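Local coordinates for DHHA1 domain protein (Clostridium perfringens, PDB 3KEW) that probably acts as a zinc-dependent alanyl-tRNA editing protein, hydrolysing mischarged tRNA in the manner of alanyl-tRNA synthetase editing domains, at residues F40-Q46 / C195-H199; D10-K14 / L86-F92; L33-F39 / K67-V71. All blocks are in the same frame, centred on the assembly; numbering follows the deposited sequence.

Contact 1. Residues F40-Q46 / C195-H199; sequences FPGGGGQ and CCGVH. With ZN (zinc ion), chain C.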
ATOM      1  N   PHE A  40       4.444  -0.817  -8.999  1.00 44.31           N
ATOM      2  CA  PHE A  40       3.091  -0.445  -8.563  1.00 43.93           C
ATOM      3  C   PHE A  40       2.788   0.918  -9.174  1.00 45.60           C
ATOM      4  O   PHE A  40       3.632   1.826  -9.082  1.00 41.82           O
ATOM      5  CB  PHE A  40       3.052  -0.371  -7.029  1.00 45.34           C
ATOM      6  CG  PHE A  40       1.665  -0.250  -6.428  1.00 45.70           C
ATOM      7  CD1 PHE A  40       1.407   0.703  -5.436  1.00 42.38           C
ATOM      8  CD2 PHE A  40       0.632  -1.102  -6.816  1.00 46.30           C
ATOM      9  CE1 PHE A  40       0.140   0.811  -4.850  1.00 44.69           C
ATOM     10  CE2 PHE A  40      -0.638  -1.001  -6.244  1.00 43.56           C
ATOM     11  CZ  PHE A  40      -0.885  -0.046  -5.247  1.00 41.12           C
ATOM     12  N   PRO A  41       1.632   1.052  -9.863  1.00 45.70           N
ATOM     13  CA  PRO A  41       1.187   2.354 -10.398  1.00 48.71           C
ATOM     14  C   PRO A  41       0.562   3.306  -9.355  1.00 54.04           C
ATOM     15  O   PRO A  41       0.432   4.515  -9.616  1.00 50.79           O
ATOM     16  CB  PRO A  41       0.139   1.957 -11.450  1.00 48.14           C
ATOM     17  CG  PRO A  41      -0.415   0.655 -10.961  1.00 47.22           C
ATOM     18  CD  PRO A  41       0.699  -0.037 -10.218  1.00 43.88           C
ATOM     19  N   GLY A  42       0.204   2.765  -8.191  1.00 49.80           N
ATOM     20  CA  GLY A  42      -0.576   3.490  -7.194  1.00 52.52           C
ATOM     21  C   GLY A  42      -1.923   2.821  -6.997  1.00 52.35           C
ATOM     22  O   GLY A  42      -2.388   2.105  -7.883  1.00 55.59           O
ATOM     23  N   GLY A  43      -2.551   3.046  -5.841  1.00 49.79           N
ATOM     24  CA  GLY A  43      -3.845   2.431  -5.523  1.00 46.23           C
ATOM     25  C   GLY A  43      -4.177   2.415  -4.039  1.00 50.24           C
ATOM     26  O   GLY A  43      -3.295   2.253  -3.198  1.00 52.02           O
ATOM     27  N   GLY A  44      -5.454   2.593  -3.717  1.00 52.10           N
ATOM     28  CA  GLY A  44      -5.923   2.641  -2.324  1.00 51.74           C
ATOM     29  C   GLY A  44      -5.340   3.749  -1.444  1.00 52.61           C
ATOM     30  O   GLY A  44      -5.355   3.632  -0.213  1.00 44.63           O
ATOM     31  N   GLY A  45      -4.837   4.816  -2.069  1.00 45.80           N
ATOM     32  CA  GLY A  45      -4.204   5.912  -1.350  1.00 46.05           C
ATOM     33  C   GLY A  45      -2.682   5.868  -1.369  1.00 50.22           C
ATOM     34  O   GLY A  45      -2.013   6.833  -0.984  1.00 47.13           O
ATOM     35  N   GLN A  46      -2.136   4.744  -1.828  1.00 43.71           N
ATOM     36  CA  GLN A  46      -0.708   4.504  -1.797  1.00 43.18           C
ATOM     37  C   GLN A  46      -0.089   4.943  -3.111  1.00 48.20           C
ATOM     38  O   GLN A  46      -0.648   4.680  -4.178  1.00 47.09           O
ATOM     39  CB  GLN A  46      -0.468   3.016  -1.556  1.00 41.07           C
ATOM     40  CG  GLN A  46       0.971   2.561  -1.443  1.00 35.18           C
ATOM     41  CD  GLN A  46       1.029   1.124  -0.992  1.00 47.24           C
ATOM     42  OE1 GLN A  46      -0.008   0.529  -0.655  1.00 37.83           O
ATOM     43  NE2 GLN A  46       2.234   0.543  -0.989  1.00 28.75           N
ATOM     44  N   CYS A 195      -8.925  -3.703  -0.011  1.00 41.17           N
ATOM     45  CA  CYS A 195      -7.823  -2.771  -0.233  1.00 42.69           C
ATOM     46  C   CYS A 195      -7.032  -3.148  -1.480  1.00 43.79           C
ATOM     47  O   CYS A 195      -6.705  -4.315  -1.680  1.00 48.48           O
ATOM     48  CB  CYS A 195      -6.879  -2.735   0.982  1.00 35.07           C
ATOM     49  SG  CYS A 195      -5.600  -1.502   0.819  1.00 43.63           S
ATOM     50  N   CYS A 196      -6.723  -2.139  -2.293  1.00 43.02           N
ATOM     51  CA  CYS A 196      -5.896  -2.273  -3.496  1.00 51.31           C
ATOM     52  C   CYS A 196      -4.431  -1.941  -3.216  1.00 49.10           C
ATOM     53  O   CYS A 196      -3.623  -1.814  -4.146  1.00 48.54           O
ATOM     54  CB  CYS A 196      -6.401  -1.320  -4.590  1.00 53.99           C
ATOM     55  SG  CYS A 196      -8.028  -1.719  -5.223  1.00 72.75           S
ATOM     56  N   GLY A 197      -4.089  -1.776  -1.941  1.00 42.60           N
ATOM     57  CA  GLY A 197      -2.715  -1.464  -1.570  1.00 42.66           C
ATOM     58  C   GLY A 197      -1.765  -2.638  -1.720  1.00 42.23           C
ATOM     59  O   GLY A 197      -2.190  -3.785  -1.902  1.00 37.71           O
ATOM     60  N   VAL A 198      -0.475  -2.328  -1.670  1.00 38.22           N
ATOM     61  CA  VAL A 198       0.589  -3.325  -1.563  1.00 40.78           C
ATOM     62  C   VAL A 198       1.143  -3.290  -0.129  1.00 42.73           C
ATOM     63  O   VAL A 198       1.765  -2.308   0.293  1.00 41.85           O
ATOM     64  CB  VAL A 198       1.683  -3.102  -2.657  1.00 40.80           C
ATOM     65  CG1 VAL A 198       2.965  -3.881  -2.352  1.00 36.67           C
ATOM     66  CG2 VAL A 198       1.127  -3.512  -4.032  1.00 40.50           C
ATOM     67  N   HIS A 199       0.880  -4.365   0.609  1.00 43.38           N
ATOM     68  CA  HIS A 199       1.196  -4.461   2.030  1.00 43.07           C
ATOM     69  C   HIS A 199       2.347  -5.441   2.321  1.00 46.91           C
ATOM     70  O   HIS A 199       2.600  -6.357   1.530  1.00 44.83           O
ATOM     71  CB  HIS A 199      -0.068  -4.895   2.788  1.00 42.44           C
ATOM     72  CG  HIS A 199      -1.128  -3.838   2.830  1.00 42.83           C
ATOM     73  ND1 HIS A 199      -1.324  -3.029   3.927  1.00 38.13           N
ATOM     74  CD2 HIS A 199      -2.022  -3.432   1.897  1.00 35.31           C
ATOM     75  CE1 HIS A 199      -2.305  -2.180   3.675  1.00 43.41           C
ATOM     76  NE2 HIS A 199      -2.743  -2.401   2.448  1.00 38.70           N
TER
HETATM   77 ZN    ZN C 240      -6.112   0.315   2.565  1.00 53.93          ZN
HETATM   78  O   HOH W   1      -6.798   1.906   0.887  1.00 43.56           O
HETATM   79  O   HOH W   2      -8.290  -0.171   2.697  1.00 56.35           O
HETATM   80  O   HOH W   3      -6.863   1.881   4.105  1.00 38.86           O
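Phe40 lays one ring face against the methyl CG2 of Val198. This is a CH-pi contact, with CG2 3.9 Å from the ring centroid. The ring edge points at the backbone: Phe40 CZ lies 3.4 Å from Cys196 O. Gln46 pairs with the backbone of Val198. Val198 N donates to Gln46 OE1 (3.1 Å), and Gln46 NE2 donates to Val198 O (3.2 Å). Gln46 OE1 also accepts from His98, a zinc ligand. Gly43 to Gln46 forms a type I' turn, and Gln46 closes it. Gly43 and Gly44 leave room for the Cys196-Gly197 backbone. Cys195 SG binds zinc at 2.6 Å and accepts from Gly197 N and His199 NE2. Gly44 O accepts from a zinc-bound water. The glycine-rich loop therefore borders the metal site, probably the editing centre. His98 and His102 of helix 88-112 complete the protein ligands, Val198 packs on that helix, and Cys195 touches strand 184-187.

Contact 2. Residues D10-K14 / L86-F92; sequences DQYIK and LDWERRF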
ATOM      1  N   ASP A  10       3.814 -11.377  -5.725  1.00 44.61           N
ATOM      2  CA  ASP A  10       4.823 -11.362  -4.674  1.00 44.52           C
ATOM      3  C   ASP A  10       5.281  -9.921  -4.476  1.00 44.64           C
ATOM      4  O   ASP A  10       6.034  -9.372  -5.283  1.00 40.40           O
ATOM      5  CB  ASP A  10       6.004 -12.266  -5.047  1.00 41.95           C
ATOM      6  CG  ASP A  10       7.058 -12.375  -3.940  1.00 49.77           C
ATOM      7  OD1 ASP A  10       8.002 -13.159  -4.141  1.00 49.57           O
ATOM      8  OD2 ASP A  10       6.961 -11.703  -2.879  1.00 46.80           O
ATOM      9  N   GLN A  11       4.837  -9.324  -3.378  1.00 45.74           N
ATOM     10  CA  GLN A  11       5.110  -7.914  -3.101  1.00 45.23           C
ATOM     11  C   GLN A  11       6.553  -7.623  -2.681  1.00 40.20           C
ATOM     12  O   GLN A  11       6.929  -6.469  -2.558  1.00 40.30           O
ATOM     13  CB  GLN A  11       4.129  -7.366  -2.058  1.00 43.59           C
ATOM     14  CG  GLN A  11       4.081  -8.121  -0.746  1.00 46.03           C
ATOM     15  CD  GLN A  11       3.018  -9.196  -0.731  1.00 44.34           C
ATOM     16  OE1 GLN A  11       3.144 -10.216  -1.407  1.00 52.29           O
ATOM     17  NE2 GLN A  11       1.968  -8.980   0.048  1.00 53.36           N
ATOM     18  N   TYR A  12       7.346  -8.672  -2.463  1.00 41.95           N
ATOM     19  CA  TYR A  12       8.739  -8.519  -2.059  1.00 42.81           C
ATOM     20  C   TYR A  12       9.731  -8.615  -3.207  1.00 44.95           C
ATOM     21  O   TYR A  12      10.928  -8.451  -2.986  1.00 45.02           O
ATOM     22  CB  TYR A  12       9.108  -9.514  -0.960  1.00 44.82           C
ATOM     23  CG  TYR A  12       8.449  -9.211   0.363  1.00 46.72           C
ATOM     24  CD1 TYR A  12       7.313  -9.911   0.771  1.00 49.31           C
ATOM     25  CD2 TYR A  12       8.954  -8.224   1.204  1.00 41.88           C
ATOM     26  CE1 TYR A  12       6.704  -9.636   1.976  1.00 52.15           C
ATOM     27  CE2 TYR A  12       8.337  -7.933   2.415  1.00 48.99           C
ATOM     28  CZ  TYR A  12       7.219  -8.649   2.797  1.00 49.69           C
ATOM     29  OH  TYR A  12       6.602  -8.379   4.000  1.00 48.74           O
ATOM     30  N   ILE A  13       9.239  -8.872  -4.422  1.00 48.53           N
ATOM     31  CA  ILE A  13      10.087  -8.851  -5.615  1.00 45.11           C
ATOM     32  C   ILE A  13      10.547  -7.415  -5.847  1.00 45.81           C
ATOM     33  O   ILE A  13       9.721  -6.516  -6.035  1.00 47.88           O
ATOM     34  CB  ILE A  13       9.359  -9.398  -6.886  1.00 49.77           C
ATOM     35  CG1 ILE A  13       9.074 -10.895  -6.760  1.00 45.51           C
ATOM     36  CG2 ILE A  13      10.180  -9.127  -8.162  1.00 47.07           C
ATOM     37  CD1 ILE A  13       8.184 -11.436  -7.866  1.00 45.07           C
ATOM     38  N   LYS A  14      11.859  -7.206  -5.805  1.00 44.95           N
ATOM     39  CA  LYS A  14      12.428  -5.881  -6.035  1.00 48.05           C
ATOM     40  C   LYS A  14      13.288  -5.770  -7.302  1.00 48.18           C
ATOM     41  O   LYS A  14      13.603  -4.663  -7.742  1.00 48.97           O
ATOM     42  CB  LYS A  14      13.193  -5.396  -4.794  1.00 50.82           C
ATOM     43  CG  LYS A  14      14.437  -6.190  -4.416  1.00 45.66           C
ATOM     44  CD  LYS A  14      15.068  -5.585  -3.155  1.00 55.64           C
ATOM     45  CE  LYS A  14      16.583  -5.742  -3.127  1.00 62.13           C
ATOM     46  NZ  LYS A  14      17.019  -7.030  -2.529  1.00 69.94           N
ATOM     47  N   LEU A  86      13.295  -1.996  -8.686  1.00 52.89           N
ATOM     48  CA  LEU A  86      12.530  -0.994  -7.955  1.00 50.81           C
ATOM     49  C   LEU A  86      13.449  -0.175  -7.059  1.00 53.10           C
ATOM     50  O   LEU A  86      14.488  -0.658  -6.597  1.00 52.44           O
ATOM     51  CB  LEU A  86      11.436  -1.650  -7.099  1.00 47.02           C
ATOM     52  CG  LEU A  86      10.366  -2.565  -7.707  1.00 47.65           C
ATOM     53  CD1 LEU A  86       9.421  -3.097  -6.636  1.00 43.47           C
ATOM     54  CD2 LEU A  86       9.567  -1.883  -8.765  1.00 43.32           C
ATOM     55  N   ASP A  87      13.070   1.080  -6.841  1.00 55.67           N
ATOM     56  CA  ASP A  87      13.543   1.851  -5.696  1.00 52.58           C
ATOM     57  C   ASP A  87      12.829   1.196  -4.513  1.00 46.38           C
ATOM     58  O   ASP A  87      11.656   1.460  -4.263  1.00 49.71           O
ATOM     59  CB  ASP A  87      13.106   3.313  -5.876  1.00 55.06           C
ATOM     60  CG  ASP A  87      13.608   4.252  -4.773  1.00 59.27           C
ATOM     61  OD1 ASP A  87      14.143   3.816  -3.728  1.00 54.47           O
ATOM     62  OD2 ASP A  87      13.437   5.472  -4.972  1.00 61.20           O
ATOM     63  N   TRP A  88      13.535   0.301  -3.825  1.00 44.19           N
ATOM     64  CA  TRP A  88      12.926  -0.496  -2.757  1.00 48.54           C
ATOM     65  C   TRP A  88      12.627   0.305  -1.482  1.00 48.30           C
ATOM     66  O   TRP A  88      11.678  -0.002  -0.766  1.00 49.68           O
ATOM     67  CB  TRP A  88      13.743  -1.757  -2.424  1.00 42.32           C
ATOM     68  CG  TRP A  88      13.013  -2.607  -1.403  1.00 43.15           C
ATOM     69  CD1 TRP A  88      13.356  -2.803  -0.096  1.00 37.57           C
ATOM     70  CD2 TRP A  88      11.774  -3.300  -1.601  1.00 38.31           C
ATOM     71  NE1 TRP A  88      12.417  -3.595   0.525  1.00 39.61           N
ATOM     72  CE2 TRP A  88      11.440  -3.917  -0.379  1.00 39.86           C
ATOM     73  CE3 TRP A  88      10.919  -3.476  -2.702  1.00 33.78           C
ATOM     74  CZ2 TRP A  88      10.290  -4.686  -0.225  1.00 39.08           C
ATOM     75  CZ3 TRP A  88       9.786  -4.248  -2.545  1.00 43.04           C
ATOM     76  CH2 TRP A  88       9.483  -4.843  -1.326  1.00 33.26           C
ATOM     77  N   GLU A  89      13.438   1.321  -1.208  1.00 49.40           N
ATOM     78  CA  GLU A  89      13.234   2.179  -0.045  1.00 50.76           C
ATOM     79  C   GLU A  89      11.892   2.909  -0.121  1.00 46.26           C
ATOM     80  O   GLU A  89      11.135   2.918   0.847  1.00 47.58           O
ATOM     81  CB  GLU A  89      14.409   3.156   0.123  1.00 53.94           C
ATOM     82  CG  GLU A  89      15.456   2.712   1.156  1.00 69.25           C
ATOM     83  CD  GLU A  89      16.010   1.305   0.915  1.00 82.91           C
ATOM     84  OE1 GLU A  89      16.819   1.125  -0.022  1.00 85.34           O
ATOM     85  OE2 GLU A  89      15.647   0.379   1.679  1.00 86.41           O
ATOM     86  N   ARG A  90      11.595   3.476  -1.288  1.00 42.78           N
ATOM     87  CA  ARG A  90      10.322   4.129  -1.550  1.00 40.35           C
ATOM     88  C   ARG A  90       9.155   3.147  -1.438  1.00 44.16           C
ATOM     89  O   ARG A  90       8.130   3.462  -0.839  1.00 43.73           O
ATOM     90  CB  ARG A  90      10.338   4.737  -2.945  1.00 45.05           C
ATOM     91  CG  ARG A  90       9.078   5.488  -3.324  1.00 50.61           C
ATOM     92  CD  ARG A  90       9.096   5.850  -4.800  1.00 48.72           C
ATOM     93  NE  ARG A  90       7.777   6.275  -5.268  1.00 46.66           N
ATOM     94  CZ  ARG A  90       7.357   7.536  -5.294  1.00 54.62           C
ATOM     95  NH1 ARG A  90       8.150   8.523  -4.888  1.00 53.11           N
ATOM     96  NH2 ARG A  90       6.139   7.809  -5.734  1.00 55.10           N
ATOM     97  N   ARG A  91       9.328   1.973  -2.039  1.00 43.34           N
ATOM     98  CA  ARG A  91       8.322   0.913  -2.059  1.00 45.57           C
ATOM     99  C   ARG A  91       7.939   0.556  -0.644  1.00 37.36           C
ATOM    100  O   ARG A  91       6.765   0.598  -0.281  1.00 47.26           O
ATOM    101  CB  ARG A  91       8.934  -0.353  -2.657  1.00 43.17           C
ATOM    102  CG  ARG A  91       8.175  -1.038  -3.709  1.00 50.68           C
ATOM    103  CD  ARG A  91       6.722  -1.355  -3.436  1.00 46.95           C
ATOM    104  NE  ARG A  91       6.271  -2.006  -4.657  1.00 47.47           N
ATOM    105  CZ  ARG A  91       6.090  -3.316  -4.785  1.00 53.26           C
ATOM    106  NH1 ARG A  91       6.223  -4.120  -3.743  1.00 44.68           N
ATOM    107  NH2 ARG A  91       5.731  -3.814  -5.951  1.00 54.26           N
ATOM    108  N   PHE A  92       8.952   0.158   0.120  1.00 41.31           N
ATOM    109  CA  PHE A  92       8.777  -0.400   1.455  1.00 38.01           C
ATOM    110  C   PHE A  92       8.226   0.648   2.425  1.00 40.80           C
ATOM    111  O   PHE A  92       7.385   0.333   3.274  1.00 44.91           O
ATOM    112  CB  PHE A  92      10.097  -1.005   1.959  1.00 38.34           C
ATOM    113  CG  PHE A  92       9.927  -1.948   3.121  1.00 43.38           C
ATOM    114  CD1 PHE A  92       9.067  -3.042   3.026  1.00 43.30           C
ATOM    115  CD2 PHE A  92      10.621  -1.742   4.312  1.00 47.12           C
ATOM    116  CE1 PHE A  92       8.892  -3.919   4.099  1.00 44.22           C
ATOM    117  CE2 PHE A  92      10.456  -2.612   5.391  1.00 44.04           C
ATOM    118  CZ  PHE A  92       9.587  -3.706   5.279  1.00 40.82           C
TER
HETATM  119  O   HOH W   4       6.953  -6.814  -5.944  1.00 42.72           O
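An arginine reaches from the first turn of helix 88-112 to a backbone carbonyl in a tight turn. Arg91 NH1 lies 2.7 Å from Gln11 O, but the angle is poor and the hydrogen bond is weak. A water bridges the same parts. It donates to Asp10 O and Ile13 O and accepts from Arg91 NH2. The turn is type I, from Asp10 to Ile13. Asp10 OD2 accepts from Tyr12 N at 3.1 Å, which makes an Asx turn.

Trp88 fills the space beside the arginine. Its CH2 edge meets Gln11 O at 3.3 Å. Lys14 runs its aliphatic part over one face of the indole, with Lys14 CB 3.6 Å from Trp88 CE3. Tyr12 CD2 touches Trp88 CZ2 at 4.0 Å. Further along, Leu86 N donates to Lys14 O at 2.8 Å, a backbone bond between the end of strand 82-86 and the residue preceding strand 15-26. Asp87 is the N-cap of helix 88-112, which carries two zinc ligands.

Arg91 also forms a salt bridge with Asp49. Its charge is balanced there, and its direct bonds to carbonyls are weak. The firm tie between the two main chains is Leu86 N to Lys14 O. The turn before strand 15-26 is thus joined to the start of helix 88-112 by one good backbone bond, a water bridge and aromatic and aliphatic cover.

Contact 3. Residues L33-F39 / K67-V71; sequences LLDQTAF and KVYHV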
ATOM      1  N   LEU A  33       5.359   0.060 -22.074  1.00 56.43           N
ATOM      2  CA  LEU A  33       4.604  -1.049 -21.512  1.00 57.08           C
ATOM      3  C   LEU A  33       5.585  -2.210 -21.379  1.00 57.56           C
ATOM      4  O   LEU A  33       6.546  -2.297 -22.155  1.00 52.06           O
ATOM      5  CB  LEU A  33       3.449  -1.434 -22.436  1.00 56.44           C
ATOM      6  CG  LEU A  33       2.046  -1.549 -21.840  1.00 66.63           C
ATOM      7  CD1 LEU A  33       1.002  -1.571 -22.945  1.00 68.26           C
ATOM      8  CD2 LEU A  33       1.907  -2.775 -20.944  1.00 69.73           C
ATOM      9  N   LEU A  34       5.355  -3.076 -20.391  1.00 49.69           N
ATOM     10  CA  LEU A  34       6.205  -4.249 -20.136  1.00 49.03           C
ATOM     11  C   LEU A  34       5.358  -5.517 -20.147  1.00 49.19           C
ATOM     12  O   LEU A  34       4.153  -5.457 -19.887  1.00 48.76           O
ATOM     13  CB  LEU A  34       6.913  -4.122 -18.786  1.00 46.14           C
ATOM     14  CG  LEU A  34       8.362  -3.636 -18.654  1.00 58.86           C
ATOM     15  CD1 LEU A  34       8.705  -2.459 -19.548  1.00 60.10           C
ATOM     16  CD2 LEU A  34       8.639  -3.279 -17.203  1.00 53.45           C
ATOM     17  N   ASP A  35       5.984  -6.653 -20.469  1.00 52.14           N
ATOM     18  CA  ASP A  35       5.293  -7.947 -20.457  1.00 54.77           C
ATOM     19  C   ASP A  35       4.857  -8.332 -19.038  1.00 54.55           C
ATOM     20  O   ASP A  35       3.752  -8.845 -18.833  1.00 54.97           O
ATOM     21  CB  ASP A  35       6.143  -9.050 -21.123  1.00 56.76           C
ATOM     22  CG  ASP A  35       7.407  -9.427 -20.323  1.00 62.77           C
ATOM     23  OD1 ASP A  35       7.589 -10.633 -20.058  1.00 66.49           O
ATOM     24  OD2 ASP A  35       8.216  -8.544 -19.963  1.00 58.42           O
ATOM     25  N   GLN A  36       5.731  -8.048 -18.072  1.00 55.41           N
ATOM     26  CA  GLN A  36       5.466  -8.244 -16.643  1.00 52.37           C
ATOM     27  C   GLN A  36       6.095  -7.100 -15.863  1.00 49.79           C
ATOM     28  O   GLN A  36       7.177  -6.630 -16.211  1.00 48.50           O
ATOM     29  CB  GLN A  36       6.001  -9.601 -16.157  1.00 46.50           C
ATOM     30  CG  GLN A  36       7.518  -9.792 -16.167  1.00 48.69           C
ATOM     31  CD  GLN A  36       7.929 -11.218 -15.841  1.00 53.37           C
ATOM     32  OE1 GLN A  36       7.133 -12.012 -15.336  1.00 53.26           O
ATOM     33  NE2 GLN A  36       9.175 -11.550 -16.139  1.00 52.29           N
ATOM     34  N   THR A  37       5.415  -6.635 -14.822  1.00 50.39           N
ATOM     35  CA  THR A  37       5.973  -5.546 -14.022  1.00 49.31           C
ATOM     36  C   THR A  37       5.748  -5.709 -12.517  1.00 47.12           C
ATOM     37  O   THR A  37       4.710  -6.203 -12.070  1.00 45.39           O
ATOM     38  CB  THR A  37       5.541  -4.142 -14.549  1.00 51.00           C
ATOM     39  OG1 THR A  37       6.321  -3.125 -13.909  1.00 54.96           O
ATOM     40  CG2 THR A  37       4.049  -3.881 -14.335  1.00 44.99           C
ATOM     41  N   ALA A  38       6.757  -5.315 -11.754  1.00 43.69           N
ATOM     42  CA  ALA A  38       6.653  -5.215 -10.304  1.00 43.82           C
ATOM     43  C   ALA A  38       6.531  -3.749  -9.875  1.00 45.44           C
ATOM     44  O   ALA A  38       6.540  -3.450  -8.685  1.00 46.97           O
ATOM     45  CB  ALA A  38       7.868  -5.881  -9.630  1.00 37.68           C
ATOM     46  N   PHE A  39       6.430  -2.837 -10.847  1.00 44.81           N
ATOM     47  CA  PHE A  39       6.217  -1.414 -10.554  1.00 41.07           C
ATOM     48  C   PHE A  39       4.738  -1.177 -10.254  1.00 44.77           C
ATOM     49  O   PHE A  39       3.883  -1.342 -11.134  1.00 43.60           O
ATOM     50  CB  PHE A  39       6.689  -0.510 -11.711  1.00 34.61           C
ATOM     51  CG  PHE A  39       8.196  -0.473 -11.899  1.00 40.58           C
ATOM     52  CD1 PHE A  39       8.964   0.528 -11.302  1.00 38.32           C
ATOM     53  CD2 PHE A  39       8.844  -1.427 -12.679  1.00 45.67           C
ATOM     54  CE1 PHE A  39      10.353   0.558 -11.449  1.00 44.99           C
ATOM     55  CE2 PHE A  39      10.235  -1.395 -12.852  1.00 40.20           C
ATOM     56  CZ  PHE A  39      10.992  -0.403 -12.228  1.00 39.46           C
ATOM     57  N   LYS A  67      -3.568  -1.306 -17.889  1.00 60.97           N
ATOM     58  CA  LYS A  67      -2.188  -1.461 -18.343  1.00 61.90           C
ATOM     59  C   LYS A  67      -1.260  -0.506 -17.616  1.00 61.58           C
ATOM     60  O   LYS A  67      -1.539   0.685 -17.512  1.00 62.48           O
ATOM     61  CB  LYS A  67      -2.076  -1.252 -19.857  1.00 66.19           C
ATOM     62  CG  LYS A  67      -2.711  -2.359 -20.688  1.00 72.76           C
ATOM     63  CD  LYS A  67      -2.750  -1.994 -22.161  1.00 82.23           C
ATOM     64  CE  LYS A  67      -3.352  -3.122 -22.986  1.00 88.70           C
ATOM     65  NZ  LYS A  67      -3.229  -2.850 -24.445  1.00 95.96           N
ATOM     66  N   VAL A  68      -0.150  -1.044 -17.122  1.00 56.41           N
ATOM     67  CA  VAL A  68       0.806  -0.279 -16.347  1.00 52.75           C
ATOM     68  C   VAL A  68       1.876   0.326 -17.267  1.00 49.25           C
ATOM     69  O   VAL A  68       2.631  -0.400 -17.921  1.00 49.98           O
ATOM     70  CB  VAL A  68       1.453  -1.155 -15.223  1.00 48.24           C
ATOM     71  CG1 VAL A  68       2.448  -0.351 -14.425  1.00 43.74           C
ATOM     72  CG2 VAL A  68       0.389  -1.735 -14.295  1.00 48.15           C
ATOM     73  N   TYR A  69       1.934   1.655 -17.294  1.00 49.66           N
ATOM     74  CA  TYR A  69       2.875   2.395 -18.136  1.00 50.21           C
ATOM     75  C   TYR A  69       4.009   3.022 -17.345  1.00 51.98           C
ATOM     76  O   TYR A  69       3.784   3.642 -16.313  1.00 54.39           O
ATOM     77  CB  TYR A  69       2.154   3.497 -18.910  1.00 53.25           C
ATOM     78  CG  TYR A  69       1.133   2.994 -19.904  1.00 58.12           C
ATOM     79  CD1 TYR A  69      -0.198   2.822 -19.535  1.00 56.35           C
ATOM     80  CD2 TYR A  69       1.498   2.689 -21.213  1.00 64.10           C
ATOM     81  CE1 TYR A  69      -1.141   2.357 -20.439  1.00 64.53           C
ATOM     82  CE2 TYR A  69       0.556   2.222 -22.133  1.00 66.48           C
ATOM     83  CZ  TYR A  69      -0.762   2.063 -21.736  1.00 63.53           C
ATOM     84  OH  TYR A  69      -1.704   1.600 -22.630  1.00 62.89           O
ATOM     85  N   HIS A  70       5.220   2.896 -17.868  1.00 53.23           N
ATOM     86  CA  HIS A  70       6.420   3.383 -17.209  1.00 54.97           C
ATOM     87  C   HIS A  70       6.990   4.549 -18.006  1.00 59.10           C
ATOM     88  O   HIS A  70       7.285   4.413 -19.196  1.00 58.70           O
ATOM     89  CB  HIS A  70       7.460   2.256 -17.095  1.00 55.78           C
ATOM     90  CG  HIS A  70       6.928   0.999 -16.468  1.00 52.58           C
ATOM     91  ND1 HIS A  70       5.993   0.193 -17.083  1.00 52.28           N
ATOM     92  CD2 HIS A  70       7.198   0.415 -15.276  1.00 52.33           C
ATOM     93  CE1 HIS A  70       5.705  -0.829 -16.296  1.00 52.87           C
ATOM     94  NE2 HIS A  70       6.426  -0.719 -15.195  1.00 49.70           N
ATOM     95  N   VAL A  71       7.136   5.694 -17.345  1.00 58.89           N
ATOM     96  CA  VAL A  71       7.691   6.884 -17.980  1.00 56.02           C
ATOM     97  C   VAL A  71       9.209   6.894 -17.794  1.00 57.88           C
ATOM     98  O   VAL A  71       9.712   7.046 -16.681  1.00 60.45           O
ATOM     99  CB  VAL A  71       7.020   8.181 -17.451  1.00 57.22           C
ATOM    100  CG1 VAL A  71       7.654   9.416 -18.069  1.00 51.96           C
ATOM    101  CG2 VAL A  71       5.527   8.160 -17.747  1.00 48.18           C
TER
HETATM  102  O   HOH W   5       3.779  -2.797 -17.971  1.00 47.64           O
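Here a closed antiparallel beta barrel meets the chain that leaves one of its strands. Strand 29-34 lies beside strand 67-72, and after Leu34 the chain bends away into the short strand 36-37. His70 fills the gap this opens. With chi1 at -52° (m), its ring reaches the departing chain. Leu34 CD2 sits over one ring face, 4.1 Å from the centroid, in a CH-pi contact. The His70 edge points at the face of Phe39 in an offset edge-to-face pair, with planes at 87° and centroids 5.1 Å apart. Phe39 is also in the m rotamer and packs on Val61 and Ile53 of the barrel.

Leu33 has an off-rotamer chi1 of -129°. Its CD1 reaches both Lys67 CD and Tyr69 CE2, each at 3.9 Å. A water oxygen lies 2.9 Å from Leu34 N and 2.7 Å from Val68 O, and can bridge the two backbones where they part. The t rotamer of Thr37 puts CG2 on Val68, 3.9 Å from Val68 CB, and OG1 at His70. This OG1 accepts from Phe39 N at 3.1 Å, an ST turn, and shares a hydrogen bond of 2.7 Å with His70 NE2.

How the contacts relate
From the N terminus, the chain first passes 10-14, whose partner 86-92 runs from the end of the last barrel strand into helix 88-112. Contact 2 closes a loop that brings that helix back to the barrel entry. Contact 3 lies within that loop and joins 33-39 to 67-71. Segment 40-46 follows directly and pairs with 195-199, much later, so contact 1 crosses both others. Contacts 1 and 2 meet at His199 O and Gln11 NE2, 3.1 Å apart and probably hydrogen-bonded. Contacts 2 and 3 meet at Leu86 CD2 and Phe39 CD1, 3.6 Å apart. Contact 3 fastens the chain after strand 29-34 onto the barrel; contacts 1 and 2 join the barrel side to helix 88-112 and the zinc-binding loop.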